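Side-chain contacts in type III secretion system effector protein ExoU (Pseudomonas fluorescens, PDB 4QMK), which probably acts as a patatin-like phospholipase toxin, delivered by type III secretion and directed to the plasma membrane by a phosphatidylinositol 4,5-bisphosphate-binding domain: residues A[115-119]-A[120-124]; A[451-454]-A[455-458]; A[161-165]-A[166-170]. All coordinates share one frame; numbering follows the deposited sequence. Where two conformers were deposited one is given.

Contact 1: residues A[115-119]-A[120-124]; sequences SGMDA and KAFTQ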
# COMPACT_ATOMS: atom_id res chain seq x y z
N SER A 115 -15.12 -17.04 -4.05
CA SER A 115 -15.59 -16.29 -5.20
C SER A 115 -17.02 -16.58 -5.55
O SER A 115 -17.59 -15.97 -6.47
CB SER A 115 -14.74 -16.61 -6.43
OG SER A 115 -13.43 -16.08 -6.25
N GLY A 116 -17.60 -17.54 -4.87
CA GLY A 116 -19.01 -17.82 -5.07
C GLY A 116 -19.32 -18.93 -6.06
O GLY A 116 -20.41 -19.00 -6.52
N MET A 117 -18.37 -19.80 -6.36
CA MET A 117 -18.66 -20.93 -7.21
C MET A 117 -19.56 -21.88 -6.46
O MET A 117 -19.25 -22.28 -5.35
CB MET A 117 -17.37 -21.68 -7.66
CG MET A 117 -16.60 -20.96 -8.74
SD MET A 117 -15.31 -21.94 -9.56
CE MET A 117 -16.13 -23.50 -9.75
N ASP A 118 -20.64 -22.32 -7.11
CA ASP A 118 -21.56 -23.32 -6.56
C ASP A 118 -20.99 -24.76 -6.71
O ASP A 118 -19.98 -24.99 -7.36
CB ASP A 118 -22.99 -23.18 -7.14
CG ASP A 118 -23.15 -23.73 -8.59
OD1 ASP A 118 -22.30 -24.45 -9.16
OD2 ASP A 118 -24.22 -23.42 -9.18
N ALA A 119 -21.68 -25.71 -6.12
CA ALA A 119 -21.19 -27.07 -6.06
C ALA A 119 -20.96 -27.68 -7.43
O ALA A 119 -19.94 -28.33 -7.68
CB ALA A 119 -22.15 -27.92 -5.24
N LYS A 120 -21.91 -27.47 -8.30
CA LYS A 120 -21.87 -28.06 -9.61
C LYS A 120 -20.71 -27.51 -10.45
O LYS A 120 -19.90 -28.28 -10.95
CB LYS A 120 -23.25 -27.85 -10.22
CG LYS A 120 -24.28 -28.06 -9.10
CD LYS A 120 -25.50 -28.87 -9.53
CE LYS A 120 -26.37 -29.25 -8.33
NZ LYS A 120 -27.56 -30.02 -8.76
N ALA A 121 -20.60 -26.19 -10.55
CA ALA A 121 -19.50 -25.55 -11.26
C ALA A 121 -18.18 -26.03 -10.68
O ALA A 121 -17.29 -26.49 -11.40
CB ALA A 121 -19.61 -24.04 -11.13
N PHE A 122 -18.09 -25.96 -9.35
CA PHE A 122 -16.92 -26.43 -8.63
C PHE A 122 -16.56 -27.91 -8.90
O PHE A 122 -15.40 -28.26 -8.97
CB PHE A 122 -17.05 -26.18 -7.10
CG PHE A 122 -15.80 -26.52 -6.35
CD1 PHE A 122 -14.72 -25.71 -6.41
CD2 PHE A 122 -15.70 -27.70 -5.65
CE1 PHE A 122 -13.54 -26.03 -5.76
CE2 PHE A 122 -14.55 -28.03 -4.96
CZ PHE A 122 -13.46 -27.20 -5.01
N THR A 123 -17.56 -28.77 -8.96
CA THR A 123 -17.30 -30.19 -9.25
C THR A 123 -16.76 -30.38 -10.66
O THR A 123 -15.79 -31.10 -10.89
CB THR A 123 -18.59 -31.03 -9.13
OG1 THR A 123 -19.30 -30.65 -7.93
CG2 THR A 123 -18.26 -32.49 -9.13
N GLN A 124 -17.40 -29.70 -11.60
CA GLN A 124 -17.03 -29.74 -13.02
C GLN A 124 -15.58 -29.29 -13.20
O GLN A 124 -14.77 -29.98 -13.83
CB GLN A 124 -17.98 -28.80 -13.78
CG GLN A 124 -17.67 -28.57 -15.25
CD GLN A 124 -17.85 -29.81 -16.09
OE1 GLN A 124 -17.03 -30.10 -16.98
NE2 GLN A 124 -18.91 -30.56 -15.82

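Contact 2: residues A[451-454]-A[455-458]; sequences QMLA and SVQV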
# COMPACT_ATOMS: atom_id res chain seq x y z
N GLN A 451 -29.61 -11.02 18.16
CA GLN A 451 -30.36 -12.00 17.40
C GLN A 451 -30.96 -13.08 18.30
O GLN A 451 -32.16 -13.39 18.23
CB GLN A 451 -29.48 -12.65 16.34
CG GLN A 451 -30.26 -13.54 15.39
CD GLN A 451 -29.42 -14.01 14.20
OE1 GLN A 451 -28.45 -14.78 14.36
NE2 GLN A 451 -29.81 -13.58 13.00
N MET A 452 -30.12 -13.64 19.17
CA MET A 452 -30.55 -14.71 20.07
C MET A 452 -31.61 -14.20 21.01
O MET A 452 -32.59 -14.89 21.25
CB MET A 452 -29.33 -15.33 20.81
CG MET A 452 -29.64 -16.34 21.89
SD MET A 452 -28.17 -17.22 22.51
CE MET A 452 -27.89 -18.30 21.10
N LEU A 453 -31.45 -12.97 21.50
CA LEU A 453 -32.45 -12.41 22.41
C LEU A 453 -33.77 -12.18 21.73
O LEU A 453 -34.83 -12.45 22.32
CB LEU A 453 -31.95 -11.11 23.01
CG LEU A 453 -32.81 -10.42 24.07
CD1 LEU A 453 -33.06 -11.35 25.23
CD2 LEU A 453 -32.06 -9.21 24.57
N ALA A 454 -33.73 -11.72 20.48
CA ALA A 454 -34.97 -11.56 19.72
C ALA A 454 -35.72 -12.90 19.57
O ALA A 454 -36.95 -12.92 19.59
CB ALA A 454 -34.69 -10.95 18.35
N SER A 455 -34.97 -14.01 19.43
CA SER A 455 -35.57 -15.34 19.30
C SER A 455 -36.49 -15.72 20.43
O SER A 455 -37.47 -16.43 20.20
CB SER A 455 -34.49 -16.43 19.35
OG SER A 455 -33.44 -16.13 18.50
N VAL A 456 -36.12 -15.32 21.64
CA VAL A 456 -36.83 -15.76 22.83
C VAL A 456 -37.59 -14.68 23.53
O VAL A 456 -38.12 -14.87 24.61
CB VAL A 456 -35.84 -16.32 23.85
CG1 VAL A 456 -35.14 -17.54 23.27
CG2 VAL A 456 -34.80 -15.28 24.24
N GLN A 457 -37.67 -13.54 22.88
CA GLN A 457 -38.25 -12.36 23.48
C GLN A 457 -39.68 -12.54 23.89
O GLN A 457 -40.05 -12.08 24.99
CB GLN A 457 -38.13 -11.21 22.48
CG GLN A 457 -38.45 -9.85 23.02
CD GLN A 457 -38.66 -8.83 21.91
OE1 GLN A 457 -38.13 -8.97 20.81
NE2 GLN A 457 -39.43 -7.78 22.21
N VAL A 458 -40.49 -13.19 23.05
CA VAL A 458 -41.93 -13.26 23.38
C VAL A 458 -42.14 -14.14 24.58
O VAL A 458 -42.85 -13.76 25.50
CB VAL A 458 -42.89 -13.64 22.21
CG1 VAL A 458 -42.45 -12.98 20.90
CG2 VAL A 458 -43.04 -15.14 22.05
O HOH W 1 -39.52 -14.22 20.39
O HOH W 2 -37.94 -10.40 18.63

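Contact 3: residues A[161-165]-A[166-170]; sequences GPVGN and ISQLL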
# COMPACT_ATOMS: atom_id res chain seq x y z
N GLY A 161 12.11 -3.06 13.68
CA GLY A 161 10.72 -2.92 14.00
C GLY A 161 9.93 -3.97 13.24
O GLY A 161 9.88 -3.97 11.99
N PRO A 162 9.27 -4.86 13.99
CA PRO A 162 8.51 -5.92 13.43
C PRO A 162 7.45 -5.48 12.41
O PRO A 162 6.77 -4.46 12.58
CB PRO A 162 7.82 -6.49 14.62
CG PRO A 162 7.57 -5.30 15.53
CD PRO A 162 8.85 -4.54 15.38
N VAL A 163 7.32 -6.29 11.34
CA VAL A 163 6.29 -6.12 10.35
C VAL A 163 5.19 -7.13 10.74
O VAL A 163 5.33 -7.95 11.67
CB VAL A 163 6.78 -6.42 8.89
CG1 VAL A 163 7.99 -5.57 8.52
CG2 VAL A 163 7.07 -7.92 8.67
N GLY A 164 4.13 -7.10 9.95
CA GLY A 164 2.97 -7.94 10.20
C GLY A 164 3.13 -9.42 9.92
O GLY A 164 2.71 -10.22 10.72
N ASN A 165 3.71 -9.78 8.77
CA ASN A 165 3.84 -11.18 8.32
C ASN A 165 4.74 -11.20 7.09
O ASN A 165 4.80 -10.24 6.34
CB ASN A 165 2.48 -11.79 7.96
CG ASN A 165 2.57 -13.31 7.55
OD1 ASN A 165 2.61 -13.66 6.34
ND2 ASN A 165 2.55 -14.19 8.53
N ILE A 166 5.48 -12.26 6.91
CA ILE A 166 6.32 -12.38 5.73
C ILE A 166 5.50 -12.25 4.43
O ILE A 166 6.04 -11.88 3.41
CB ILE A 166 7.14 -13.65 5.78
CG1 ILE A 166 8.22 -13.62 4.74
CG2 ILE A 166 6.30 -14.88 5.58
CD1 ILE A 166 9.26 -14.66 5.09
N SER A 167 4.20 -12.50 4.47
CA SER A 167 3.36 -12.15 3.32
C SER A 167 3.54 -10.72 2.83
O SER A 167 3.44 -10.44 1.64
CB SER A 167 1.89 -12.32 3.68
OG SER A 167 1.50 -11.62 4.84
N GLN A 168 3.78 -9.79 3.73
CA GLN A 168 3.96 -8.40 3.33
C GLN A 168 5.18 -8.17 2.47
O GLN A 168 5.15 -7.43 1.49
CB GLN A 168 3.88 -7.50 4.56
CG GLN A 168 2.42 -7.39 5.00
CD GLN A 168 2.24 -6.96 6.42
OE1 GLN A 168 3.12 -7.09 7.25
NE2 GLN A 168 1.06 -6.48 6.71
N LEU A 169 6.25 -8.86 2.79
CA LEU A 169 7.42 -8.83 1.95
C LEU A 169 7.17 -9.44 0.59
O LEU A 169 7.59 -8.89 -0.39
CB LEU A 169 8.54 -9.62 2.57
CG LEU A 169 9.75 -8.85 3.04
CD1 LEU A 169 10.88 -9.85 3.28
CD2 LEU A 169 10.17 -7.85 1.96
N LEU A 170 6.50 -10.60 0.55
CA LEU A 170 6.28 -11.33 -0.69
C LEU A 170 5.39 -10.56 -1.61
O LEU A 170 5.61 -10.52 -2.83
CB LEU A 170 5.68 -12.71 -0.40
CG LEU A 170 6.58 -13.57 0.45
CD1 LEU A 170 5.93 -14.89 0.78
CD2 LEU A 170 7.87 -13.82 -0.25

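Contact 1: residues A[115-119]-A[120-124]
The F122 ring has the methyl CE of M117 at its edge, near the ring plane, while helices 81-90 and 107-114 pack around the phenyl group through P82, C109 and L113. The other flat group is the carboxylate of D118, the N-cap of helix 119-127: its OD1 accepts the A121 N-H over 2.8 Å, nearly straight (169°). D118 CG stands between its own backbone N and carbonyl carbon (chi1 76°), which brings the carboxylate round to the first turn of the helix. Just upstream, G116 ends helix 107-114 in a Schellman motif, so a tight helix-to-helix turn of the patatin-like fold is closed at both ends. M117, bent at its last torsion, lays CE 3.2 Å from F122 N and 3.8 Å from A121 CB, alongside the first turn. Backbone bonds start the helix, with F122 N reaching D118 O at 2.9 Å. E89 receives the N-H of A119, tying the cap to helix 81-90. T123 N donates to A119 O at 2.7 Å. T123 OG1 is hydrogen-bonded to Q86 NE2; its 2.4 Å approach to A119 O is too short to trust.

Contact 2: residues A[451-454]-A[455-458]
S455 meets Q451 one helical turn back, and the polar contacts of helix 450-461 show a turn that departs from the regular pattern at V456, whose backbone angles leave the helical values, with water at the break. Among the direct hydrogen bonds, S455 N donates to Q451 O over 3.1 Å, the usual helical link. The hydroxyl swings back along the helix because OG lies beside its own backbone N (chi1 -48°); it sits 3.0 Å from Q451 O with M452 O also within reach, so which carbonyl takes its proton is unsettled. Thereafter the bonds run i to i+3, as in a 3-10 turn. V456 N bonds L453 O at 3.2 Å, but approaches from above the carbonyl plane, 63° out of it, and Q457 N makes a weak bond to A454 O.

Water carries what the backbone then lacks. V458 N is 5.0 Å from A454 O, too far for the helical bond expected there, and a water bridges the break, donating to A454 O at 3.0 Å and accepting from V458 N. A second water donates to the same carbonyl and, over 2.6 Å, to Q457 OE1. Q457 can reach it because CG is anti to the backbone N (chi1 -169°) and the chain runs extended from there. A454 O is thus engaged by two waters and one weak amide bond.

Apolar contact is slighter: L453 CD1 and V456 CG2 pass at 4.4 Å. This buried side of the helix is shared out among its neighbours, with L453 resting on L470 and R473 of helix 464-491, M452 and V456 on L47 of strand 47-51, and V456 on V39 of strand 36-42.

Contact 3: residues A[161-165]-A[166-170]
N165 and S167 meet through one amide oxygen: OD1 accepts the S167 backbone N-H at 2.7 Å, with the donor above the carbonyl plane by 37°. The S167 hydroxyl lies 2.8 Å from N165 OD1, but V259 O offers its proton another acceptor and the choice is open. From later in the same first turn Q168 reaches back. Its N donates to N165 O over 2.8 Å, while OE1 draws two weak bonds, from G164 N at 2.9 Å and N165 N at 3.1 Å, so one amide oxygen spans two consecutive peptide N-H groups. Q168 CG lies beside its own backbone N (chi1 -75°), and from there the extended chain carries OE1 back to this pair.

A second shell fixes both amides. N165 ND2 donates to L257 O and its OD1 takes the N-H of V259, so the side chain pairs with the backbone of edge strand 254-260; Q168 NE2 is held by L264 O. Helix 555-585 adds R578 and E579 against N165, and farther along L169 packs on L169 of the second subunit. At the centre is a capping box formed by N165 and Q168, with N165 as N-cap of helix 166-173, here also docked onto a sheet edge.

In the fold
From the N terminus, contact 1 comes first, turning the chain from helix 107-114 into helix 119-127 and fixing that turn beside helix 81-90. Contact 3 follows, ending the loop that leaves helix 140-157 and joining helix 166-173 to strand 254-260 and, farther along the sequence, to helix 555-585. Contact 2 comes much later and closes no loop, lying wholly within helix 450-461 between helix 464-491 and strands 36-42 and 47-51. The three are in series, so none nests in or crosses another. They do not touch; the centres of contacts 2 and 3 stand about 44 Å apart, on opposite sides of the chain's centre.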